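Long-range contacts in iron-regulated ABC transporter siderophore-binding protein SirA (Staphylococcus aureus subsp. aureus, PDB 3MWF), which binds the ferric complex of the siderophore staphyloferrin B and probably hands it to an ABC transporter for iron uptake: residues 27-32 / 69-74; 32-37 / 118-123; 90-95 / 111-116. All blocks are in the same frame, centred on the assembly; numbering follows the deposited sequence.

Contact 1: 27-32 / 69-74; sequences LYQGAT and GQEPAP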
loop_
_atom_site.group_PDB
_atom_site.type_symbol
_atom_site.label_atom_id
_atom_site.label_comp_id
_atom_site.label_asym_id
_atom_site.label_seq_id
_atom_site.Cartn_x
_atom_site.Cartn_y
_atom_site.Cartn_z
ATOM N N LEU A 27 -2.949 5.167 -12.623
ATOM C CA LEU A 27 -1.751 5.990 -12.353
ATOM C C LEU A 27 -1.109 5.778 -10.990
ATOM O O LEU A 27 -0.225 6.531 -10.613
ATOM C CB LEU A 27 -2.079 7.482 -12.529
ATOM C CG LEU A 27 -2.571 7.831 -13.949
ATOM C CD1 LEU A 27 -2.783 9.333 -14.050
ATOM C CD2 LEU A 27 -1.568 7.393 -15.007
ATOM N N TYR A 28 -1.569 4.771 -10.250
ATOM C CA TYR A 28 -0.767 4.299 -9.124
ATOM C C TYR A 28 -0.871 2.787 -8.973
ATOM O O TYR A 28 -1.831 2.193 -9.435
ATOM C CB TYR A 28 -1.129 5.032 -7.826
ATOM C CG TYR A 28 -2.546 4.966 -7.344
ATOM C CD1 TYR A 28 -3.483 5.929 -7.757
ATOM C CD2 TYR A 28 -2.935 4.032 -6.374
ATOM C CE1 TYR A 28 -4.792 5.920 -7.241
ATOM C CE2 TYR A 28 -4.241 4.004 -5.873
ATOM C CZ TYR A 28 -5.146 4.975 -6.283
ATOM O OH TYR A 28 -6.434 4.989 -5.796
ATOM N N GLN A 29 0.121 2.178 -8.311
ATOM C CA GLN A 29 0.203 0.712 -8.264
ATOM C C GLN A 29 -1.102 0.070 -7.814
ATOM O O GLN A 29 -1.553 -0.912 -8.394
ATOM C CB GLN A 29 1.299 0.300 -7.263
ATOM C CG GLN A 29 2.619 1.085 -7.386
ATOM C CD GLN A 29 3.315 0.859 -8.711
ATOM O OE1 GLN A 29 3.487 -0.276 -9.138
ATOM N NE2 GLN A 29 3.710 1.954 -9.380
ATOM N N GLY A 30 -1.695 0.593 -6.739
ATOM C CA GLY A 30 -2.877 -0.047 -6.154
ATOM C C GLY A 30 -4.076 0.019 -7.077
ATOM O O GLY A 30 -4.897 -0.872 -7.058
ATOM N N ALA A 31 -4.173 1.092 -7.862
ATOM C CA ALA A 31 -5.266 1.261 -8.817
ATOM C C ALA A 31 -5.130 0.192 -9.899
ATOM O O ALA A 31 -6.114 -0.423 -10.315
ATOM C CB ALA A 31 -5.225 2.669 -9.419
ATOM N N THR A 32 -3.899 -0.063 -10.330
ATOM C CA THR A 32 -3.662 -1.143 -11.321
ATOM C C THR A 32 -4.107 -2.497 -10.792
ATOM O O THR A 32 -4.785 -3.278 -11.498
ATOM C CB THR A 32 -2.191 -1.184 -11.694
ATOM O OG1 THR A 32 -1.826 0.110 -12.185
ATOM C CG2 THR A 32 -1.955 -2.198 -12.837
ATOM N N GLY A 69 4.655 5.474 -17.964
ATOM C CA GLY A 69 5.716 6.212 -17.287
ATOM C C GLY A 69 5.789 5.910 -15.798
ATOM O O GLY A 69 5.172 4.967 -15.319
ATOM N N GLN A 70 6.523 6.746 -15.077
ATOM C CA GLN A 70 6.819 6.529 -13.658
ATOM C C GLN A 70 5.746 7.177 -12.791
ATOM O O GLN A 70 5.272 8.282 -13.075
ATOM C CB GLN A 70 8.204 7.081 -13.303
ATOM C CG GLN A 70 9.330 6.472 -14.146
ATOM C CD GLN A 70 10.738 6.857 -13.687
ATOM O OE1 GLN A 70 11.720 6.228 -14.090
ATOM N NE2 GLN A 70 10.843 7.898 -12.867
ATOM N N GLU A 71 5.362 6.489 -11.723
ATOM C CA GLU A 71 4.283 6.993 -10.862
ATOM C C GLU A 71 4.433 8.453 -10.383
ATOM O O GLU A 71 3.449 9.171 -10.310
ATOM C CB GLU A 71 4.031 6.018 -9.707
ATOM C CG GLU A 71 2.848 6.444 -8.806
ATOM C CD GLU A 71 2.415 5.365 -7.848
ATOM O OE1 GLU A 71 2.333 4.172 -8.263
ATOM O OE2 GLU A 71 2.091 5.756 -6.691
ATOM N N PRO A 72 5.664 8.901 -10.058
ATOM C CA PRO A 72 5.769 10.310 -9.643
ATOM C C PRO A 72 5.490 11.333 -10.750
ATOM O O PRO A 72 5.258 12.505 -10.443
ATOM C CB PRO A 72 7.228 10.433 -9.227
ATOM C CG PRO A 72 7.566 9.046 -8.741
ATOM C CD PRO A 72 6.901 8.162 -9.746
ATOM N N ALA A 73 5.537 10.916 -12.013
ATOM C CA ALA A 73 5.348 11.854 -13.144
ATOM C C ALA A 73 5.039 11.130 -14.430
ATOM O O ALA A 73 5.910 11.002 -15.320
ATOM C CB ALA A 73 6.588 12.760 -13.312
ATOM N N PRO A 74 3.800 10.645 -14.554
ATOM C CA PRO A 74 3.422 9.878 -15.747
ATOM C C PRO A 74 3.420 10.740 -17.010
ATOM O O PRO A 74 3.335 11.975 -16.939
ATOM C CB PRO A 74 2.004 9.401 -15.423
ATOM C CG PRO A 74 1.500 10.374 -14.414
ATOM C CD PRO A 74 2.713 10.647 -13.555
HETATM O O HOH W 1 0.952 8.874 -11.348
#

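Contact 2: 32-37 / 118-123; sequences TDVAVS and DTTKLM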
loop_
_atom_site.group_PDB
_atom_site.type_symbol
_atom_site.label_atom_id
_atom_site.label_comp_id
_atom_site.label_asym_id
_atom_site.label_seq_id
_atom_site.Cartn_x
_atom_site.Cartn_y
_atom_site.Cartn_z
ATOM N N THR A 32 -3.899 -0.063 -10.330
ATOM C CA THR A 32 -3.662 -1.143 -11.321
ATOM C C THR A 32 -4.107 -2.497 -10.792
ATOM O O THR A 32 -4.785 -3.278 -11.498
ATOM C CB THR A 32 -2.191 -1.184 -11.694
ATOM O OG1 THR A 32 -1.826 0.110 -12.185
ATOM C CG2 THR A 32 -1.955 -2.198 -12.837
ATOM N N ASP A 33 -3.746 -2.750 -9.544
ATOM C CA ASP A 33 -4.119 -3.969 -8.856
ATOM C C ASP A 33 -5.626 -4.088 -8.711
ATOM O O ASP A 33 -6.209 -5.149 -8.960
ATOM C CB ASP A 33 -3.423 -4.016 -7.488
ATOM C CG ASP A 33 -3.748 -5.297 -6.698
ATOM O OD1 ASP A 33 -4.905 -5.444 -6.216
ATOM O OD2 ASP A 33 -2.820 -6.147 -6.548
ATOM N N VAL A 34 -6.265 -3.001 -8.308
ATOM C CA VAL A 34 -7.716 -3.013 -8.106
ATOM C C VAL A 34 -8.446 -3.231 -9.443
ATOM O O VAL A 34 -9.428 -3.981 -9.495
ATOM C CB VAL A 34 -8.166 -1.734 -7.365
ATOM C CG1 VAL A 34 -9.707 -1.529 -7.433
ATOM C CG2 VAL A 34 -7.721 -1.800 -5.908
ATOM N N ALA A 35 -7.945 -2.613 -10.515
ATOM C CA ALA A 35 -8.585 -2.789 -11.836
ATOM C C ALA A 35 -8.576 -4.277 -12.198
ATOM O O ALA A 35 -9.608 -4.865 -12.569
ATOM C CB ALA A 35 -7.835 -1.987 -12.887
ATOM N N VAL A 36 -7.406 -4.896 -12.078
ATOM C CA VAL A 36 -7.292 -6.336 -12.340
ATOM C C VAL A 36 -8.230 -7.166 -11.446
ATOM O O VAL A 36 -8.930 -8.088 -11.917
ATOM C CB VAL A 36 -5.808 -6.773 -12.229
ATOM C CG1 VAL A 36 -5.657 -8.309 -12.175
ATOM C CG2 VAL A 36 -4.965 -6.179 -13.372
ATOM N N SER A 37 -8.282 -6.816 -10.163
ATOM C CA SER A 37 -9.130 -7.502 -9.186
ATOM C C SER A 37 -10.625 -7.410 -9.524
ATOM O O SER A 37 -11.420 -8.327 -9.201
ATOM C CB SER A 37 -8.865 -6.905 -7.800
ATOM O OG SER A 37 -7.547 -7.230 -7.365
ATOM N N ASP A 118 -10.606 2.354 -0.254
ATOM C CA ASP A 118 -11.137 3.541 -0.917
ATOM C C ASP A 118 -10.948 3.461 -2.431
ATOM O O ASP A 118 -11.847 3.802 -3.206
ATOM C CB ASP A 118 -10.516 4.806 -0.319
ATOM C CG ASP A 118 -10.943 5.024 1.127
ATOM O OD1 ASP A 118 -11.875 4.318 1.596
ATOM O OD2 ASP A 118 -10.364 5.887 1.803
ATOM N N THR A 119 -9.782 2.981 -2.861
ATOM C CA THR A 119 -9.519 2.733 -4.292
ATOM C C THR A 119 -10.554 1.744 -4.859
ATOM O O THR A 119 -11.092 1.958 -5.940
ATOM C CB THR A 119 -8.085 2.186 -4.466
ATOM O OG1 THR A 119 -7.194 3.119 -3.867
ATOM C CG2 THR A 119 -7.708 2.009 -5.940
ATOM N N THR A 120 -10.842 0.679 -4.111
ATOM C CA THR A 120 -11.769 -0.366 -4.565
ATOM C C THR A 120 -13.191 0.167 -4.691
ATOM O O THR A 120 -13.855 -0.064 -5.703
ATOM C CB THR A 120 -11.740 -1.578 -3.626
ATOM O OG1 THR A 120 -10.425 -2.156 -3.641
ATOM C CG2 THR A 120 -12.724 -2.655 -4.079
ATOM N N LYS A 121 -13.635 0.914 -3.682
ATOM C CA LYS A 121 -14.966 1.558 -3.740
ATOM C C LYS A 121 -15.090 2.560 -4.884
ATOM O O LYS A 121 -16.052 2.507 -5.652
ATOM C CB LYS A 121 -15.282 2.257 -2.411
ATOM C CG LYS A 121 -15.550 1.311 -1.273
ATOM C CD LYS A 121 -15.608 2.086 0.057
ATOM C CE LYS A 121 -14.893 1.313 1.166
ATOM N NZ LYS A 121 -15.185 1.865 2.536
ATOM N N LEU A 122 -14.119 3.465 -5.003
ATOM C CA LEU A 122 -14.120 4.460 -6.077
ATOM C C LEU A 122 -14.126 3.799 -7.450
ATOM O O LEU A 122 -14.888 4.196 -8.335
ATOM C CB LEU A 122 -12.912 5.385 -5.965
ATOM C CG LEU A 122 -12.770 6.447 -7.058
ATOM C CD1 LEU A 122 -13.971 7.373 -7.081
ATOM C CD2 LEU A 122 -11.522 7.264 -6.825
ATOM N N MET A 123 -13.245 2.824 -7.638
ATOM C CA MET A 123 -13.140 2.193 -8.942
ATOM C C MET A 123 -14.351 1.330 -9.238
ATOM O O MET A 123 -14.774 1.251 -10.401
ATOM C CB MET A 123 -11.823 1.433 -9.082
ATOM C CG MET A 123 -10.625 2.375 -9.154
ATOM S SD MET A 123 -9.027 1.564 -9.376
ATOM C CE MET A 123 -9.274 0.873 -11.014
#

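Contact 3: 90-95 / 111-116; sequences SKVRNE and DTVFKF. With SE8 (5-[(2-{[(3S)-5-{[(2S)-2-amino-2-carboxyethyl]amino}-3-carboxy-3-hydroxy-5-oxopentanoyl]amino}ethyl)amino]-2,5-dioxopentanoic acid), chain C.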
loop_
_atom_site.group_PDB
_atom_site.type_symbol
_atom_site.label_atom_id
_atom_site.label_comp_id
_atom_site.label_asym_id
_atom_site.label_seq_id
_atom_site.Cartn_x
_atom_site.Cartn_y
_atom_site.Cartn_z
ATOM N N SER A 90 -4.376 9.981 -8.311
ATOM C CA SER A 90 -4.361 10.292 -6.873
ATOM C C SER A 90 -3.985 11.763 -6.691
ATOM O O SER A 90 -3.241 12.337 -7.507
ATOM C CB SER A 90 -3.353 9.382 -6.135
ATOM O OG SER A 90 -2.007 9.674 -6.507
ATOM N N LYS A 91 -4.466 12.368 -5.608
ATOM C CA LYS A 91 -4.074 13.740 -5.298
ATOM C C LYS A 91 -2.580 13.754 -4.976
ATOM O O LYS A 91 -1.832 14.610 -5.445
ATOM C CB LYS A 91 -4.932 14.288 -4.140
ATOM C CG LYS A 91 -4.716 15.766 -3.788
ATOM C CD LYS A 91 -5.997 16.281 -3.131
ATOM C CE LYS A 91 -5.751 16.927 -1.766
ATOM N NZ LYS A 91 -5.075 18.269 -1.873
ATOM N N VAL A 92 -2.113 12.758 -4.218
ATOM C CA VAL A 92 -0.712 12.784 -3.852
ATOM C C VAL A 92 0.258 12.796 -5.062
ATOM O O VAL A 92 1.246 13.536 -5.064
ATOM C CB VAL A 92 -0.363 11.704 -2.802
ATOM C CG1 VAL A 92 -0.518 10.307 -3.372
ATOM C CG2 VAL A 92 1.041 11.958 -2.302
ATOM N N ARG A 93 -0.023 12.002 -6.091
ATOM C CA ARG A 93 0.871 11.982 -7.246
ATOM C C ARG A 93 0.530 13.038 -8.289
ATOM O O ARG A 93 1.429 13.603 -8.903
ATOM C CB ARG A 93 0.839 10.626 -7.948
ATOM C CG ARG A 93 1.141 9.408 -7.046
ATOM C CD ARG A 93 2.471 9.516 -6.384
ATOM N NE ARG A 93 2.730 8.268 -5.677
ATOM C CZ ARG A 93 3.630 8.131 -4.715
ATOM N NH1 ARG A 93 4.350 9.171 -4.315
ATOM N NH2 ARG A 93 3.804 6.937 -4.152
ATOM N N ASN A 94 -0.763 13.279 -8.481
ATOM C CA ASN A 94 -1.189 13.942 -9.723
ATOM C C ASN A 94 -1.962 15.237 -9.510
ATOM O O ASN A 94 -2.543 15.754 -10.465
ATOM C CB ASN A 94 -2.076 13.013 -10.570
ATOM C CG ASN A 94 -1.520 11.586 -10.689
ATOM O OD1 ASN A 94 -2.187 10.624 -10.297
ATOM N ND2 ASN A 94 -0.317 11.447 -11.272
ATOM N N GLU A 95 -1.949 15.797 -8.301
ATOM C CA GLU A 95 -2.809 16.982 -8.075
ATOM C C GLU A 95 -2.525 18.064 -9.116
ATOM O O GLU A 95 -3.466 18.659 -9.649
ATOM C CB GLU A 95 -2.609 17.571 -6.679
ATOM C CG GLU A 95 -3.545 18.766 -6.410
ATOM C CD GLU A 95 -3.522 19.202 -4.965
ATOM O OE1 GLU A 95 -2.702 18.657 -4.193
ATOM O OE2 GLU A 95 -4.317 20.096 -4.599
ATOM N N ASP A 111 -7.422 10.311 -2.465
ATOM C CA ASP A 111 -6.469 11.204 -1.809
ATOM C C ASP A 111 -5.037 10.652 -1.925
ATOM O O ASP A 111 -4.089 11.383 -2.244
ATOM C CB ASP A 111 -6.806 11.300 -0.331
ATOM C CG ASP A 111 -7.913 12.297 -0.024
ATOM O OD1 ASP A 111 -8.113 13.275 -0.781
ATOM O OD2 ASP A 111 -8.542 12.130 1.049
ATOM N N THR A 112 -4.878 9.368 -1.619
ATOM C CA THR A 112 -3.531 8.786 -1.684
ATOM C C THR A 112 -3.546 7.432 -2.371
ATOM O O THR A 112 -4.519 7.056 -3.000
ATOM C CB THR A 112 -2.840 8.696 -0.305
ATOM O OG1 THR A 112 -1.409 8.373 -0.433
ATOM C CG2 THR A 112 -3.577 7.685 0.541
ATOM N N VAL A 113 -2.435 6.716 -2.230
ATOM C CA VAL A 113 -2.216 5.550 -3.073
ATOM C C VAL A 113 -2.401 4.238 -2.325
ATOM O O VAL A 113 -2.381 3.185 -2.950
ATOM C CB VAL A 113 -0.802 5.571 -3.733
ATOM C CG1 VAL A 113 -0.630 6.831 -4.593
ATOM C CG2 VAL A 113 0.323 5.444 -2.649
ATOM N N PHE A 114 -2.486 4.308 -0.996
ATOM C CA PHE A 114 -2.387 3.063 -0.197
ATOM C C PHE A 114 -3.685 2.641 0.483
ATOM O O PHE A 114 -3.727 1.553 1.117
ATOM C CB PHE A 114 -1.238 3.148 0.838
ATOM C CG PHE A 114 -1.348 4.321 1.771
ATOM C CD1 PHE A 114 -2.311 4.332 2.805
ATOM C CD2 PHE A 114 -0.503 5.417 1.622
ATOM C CE1 PHE A 114 -2.425 5.451 3.658
ATOM C CE2 PHE A 114 -0.572 6.519 2.458
ATOM C CZ PHE A 114 -1.542 6.543 3.505
ATOM N N LYS A 115 -4.727 3.476 0.369
ATOM C CA LYS A 115 -6.021 3.122 1.009
ATOM C C LYS A 115 -6.835 2.273 0.038
ATOM O O LYS A 115 -7.755 2.766 -0.654
ATOM C CB LYS A 115 -6.782 4.372 1.473
ATOM C CG LYS A 115 -6.029 5.183 2.555
ATOM C CD LYS A 115 -6.772 6.502 2.865
ATOM C CE LYS A 115 -6.020 7.349 3.923
ATOM N NZ LYS A 115 -6.326 6.905 5.307
ATOM N N PHE A 116 -6.467 0.992 -0.029
ATOM C CA PHE A 116 -6.935 0.125 -1.112
ATOM C C PHE A 116 -8.459 -0.075 -1.043
ATOM O O PHE A 116 -9.093 -0.338 -2.064
ATOM C CB PHE A 116 -6.173 -1.202 -1.104
ATOM C CG PHE A 116 -6.594 -2.119 0.021
ATOM C CD1 PHE A 116 -6.001 -2.019 1.277
ATOM C CD2 PHE A 116 -7.613 -3.055 -0.187
ATOM C CE1 PHE A 116 -6.404 -2.847 2.331
ATOM C CE2 PHE A 116 -8.038 -3.884 0.863
ATOM C CZ PHE A 116 -7.421 -3.777 2.127
HETATM C C1 SE8 C . 8.439 8.071 -4.318
HETATM C C2 SE8 C . 9.432 7.173 -3.635
HETATM C C3 SE8 C . 9.364 5.763 -4.201
HETATM N N4 SE8 C . 8.099 5.096 -3.913
HETATM C C5 SE8 C . 7.944 4.315 -2.863
HETATM C C6 SE8 C . 6.546 3.819 -2.586
HETATM C C7 SE8 C . 5.746 4.858 -1.800
HETATM C C8 SE8 C . 4.290 4.367 -1.706
HETATM C C9 SE8 C . 3.407 5.182 -0.763
HETATM N N10 SE8 C . 3.623 6.494 -0.683
HETATM C C11 SE8 C . 2.775 7.285 0.179
HETATM C C12 SE8 C . 2.014 8.329 -0.619
HETATM N N13 SE8 C . 1.517 9.410 0.221
HETATM C C14 SE8 C . 2.263 10.488 0.606
HETATM C C15 SE8 C . 3.513 10.833 -0.149
HETATM C C16 SE8 C . 4.523 9.876 0.433
HETATM C C17 SE8 C . 5.602 9.416 -0.499
HETATM C C18 SE8 C . 6.943 9.666 0.004
HETATM O O19 SE8 C . 8.692 8.461 -5.488
HETATM O O20 SE8 C . 7.431 8.433 -3.678
HETATM N N21 SE8 C . 9.156 7.169 -2.185
HETATM O O22 SE8 C . 8.847 3.986 -2.118
HETATM C C23 SE8 C . 6.373 5.078 -0.434
HETATM O O24 SE8 C . 6.211 4.216 0.465
HETATM O O25 SE8 C . 7.031 6.126 -0.214
HETATM O O26 SE8 C . 5.832 6.120 -2.485
HETATM O O27 SE8 C . 2.524 4.618 -0.125
HETATM O O28 SE8 C . 1.976 11.179 1.567
HETATM O O29 SE8 C . 5.381 8.759 -1.520
HETATM O O30 SE8 C . 7.853 8.947 -0.396
HETATM O O31 SE8 C . 7.139 10.567 0.859
#

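Contact 1: 27-32 / 69-74
Glu71 CG is anti to its backbone N (chi1 -177°). The chain runs on extended from there, and the carboxylate lies beside Tyr28 and Gln29. Gln29 bends at chi2 (-64°), which folds CD back; the amide then meets the same carboxylate. Glu71 OE1 accepts two hydrogen bonds there. Gln29 N is 3.0 Å from Glu71 OE1 and comes from above the carboxylate plane. Gln29 NE2 is 2.8 Å from Glu71 OE1, on its anti side but tilted out of the carboxylate plane, and its bond is the straighter of the two. The donors come from opposite faces of the carboxylate, while the amide and carboxylate planes are only 12° apart. NE2 also donates to Glu47 O. Glu71 OE2 is held in a salt bridge by Arg93 NE, so both oxygens are gripped and the buried group is fixed in rotation. Tyr28 CB packs 3.5 Å from Glu71 OE2.

Tyr28 is the N-cap of helix 29-37, which follows strand 24-26 in the sheet of the N-terminal lobe of a periplasmic binding protein fold. The helix start probably helps to keep Glu71 ionised. Residues 70-73 form a type I beta turn between the short antiparallel strands 66-70 and 73-74. Pro72 in this turn touches the siderophore. The Tyr28 ring has Ala31 CB over the centre of one face, and its OH bonds to Thr110 and Thr119.

Leu27 O lies 3.6 Å from Glu71 CG. A water sits 2.7 Å from Leu27 O and 2.7 Å from Glu71 O, placed to donate to either. The Leu27 and Pro74 side chains cross at about a right angle, with Leu27 CD2 4.1 Å from Pro74 CB.

Contact 2: 32-37 / 118-123
Val34 and Thr120 bring their CA atoms within 6.0 Å where the helical segments 32-37 and 118-123 cross at -54°, their axes 9.6 Å apart. Val34 points its side chain at the other helix and makes the largest share of the interface. Its CG1 is anti to the backbone N (chi1 166°) and reaches Met123 SD at 3.7 Å. The same methyl rests on the backbone of Thr120, 3.7 Å from Thr120 CA. Its other methyl, CG2, touches two threonines: Val34 CG2 is 3.5 Å from Thr120 OG1 and 3.8 Å from Thr119 CG2. The threonine hydroxyls have other partners: Thr120 OG1 bonds to Phe116 O, and Thr119 OG1 to Tyr28 OH and Lys115 O.

These two helices follow strands 24-26 and 107-110 of the parallel part of the N-terminal sheet. They pack side by side against it, Thr119 touching Thr110 on the sheet side. Helix 130-155 touches both helices, at Ser37 and Thr120.

Met123 bends at chi3 (65°), which carries CE round to Ala35. Met123 CE lies 3.7 Å from Ala35 CB and close to Ala35 N. Across the pair the contact is wholly van der Waals packing, and every residue that touches is buried. The polar groups of the first helix bond within it and to its neighbours. Ser37 OG donates to Asp33 O at 2.9 Å, from above the carbonyl plane, and Ser37 N donates to the same oxygen. The Asp33 carboxylate receives hydrogen bonds from Tyr57 OH and from Lys278 N, near the start of helix 277-290.

Contact 3: 90-95 / 111-116
Asp111 O accepts the hydrogen bond of Val92 N at 3.1 Å, the one hydrogen bond between the two segments. The donor is tilted 25° from the carbonyl plane. The chain of Lys91 starts over this same oxygen, but NZ leads off to Glu95 in a long salt bridge.

Thr112 comes next. Its OG1 is anti to the backbone N (chi1 -168°) and faces both the methyl CG1 of Val92 and the siderophore. Thr112 OG1 lies 3.2 Å from N13 of SE8. Its CG2 sits over the centre of one face of the Phe114 ring.

Val113 turns one methyl to the protein and the other to the ligand. Val113 CG1 meets Val92 CG1 at 3.7 Å, the two side chains crossing at about a right angle. Ser90 OG and Arg93 NE also pack on this methyl. Val113 CG2 is 3.4 Å from O27 of SE8.

The two segments thus form one wall of the cleft between the lobes, where a protein of this fold holds its siderophore. Arg169, Arg174, Tyr176 and Asn272 also bond SE8. Ser90 is the N-cap of helix 91-94: Arg93 N donates to Ser90 OG. Arg93 itself grips the ligand through its outer nitrogens. Arg93 NH2 donates to the hydroxyl O26 of SE8 at 2.7 Å, and Arg93 NH1 to O29 of SE8 at 3.0 Å. C12 of SE8 lies over one face of the guanidinium. The side chain of Arg93 is about 4 Å from the bound iron(III) ion.

Phe114 presents its ring edge to the ligand, with CD2 3.6 Å from O27 of SE8. Lys115 then centres an inverse gamma turn at the N-cap position of helix 116-127; its NZ pairs with Glu183.

From the N terminus, the chain leaves strand 24-26 and enters helix 29-37, which serves contacts 1 and 2 and gives both Thr32. Contact 1 closes the first loop when the chain returns at 69-74. Contact 3 opens after that, at 90-95, and closes at 111-116. Contact 2 closes last, at 118-123. Contacts 1 and 2 therefore cross along the chain, contacts 1 and 3 follow in series, and contact 3 nests inside the loop of contact 2. Contacts 1 and 3 meet at the ligand end of the lobe, while contact 2 packs two helices beside the sheet, its centre about 12 Å from that of contact 3.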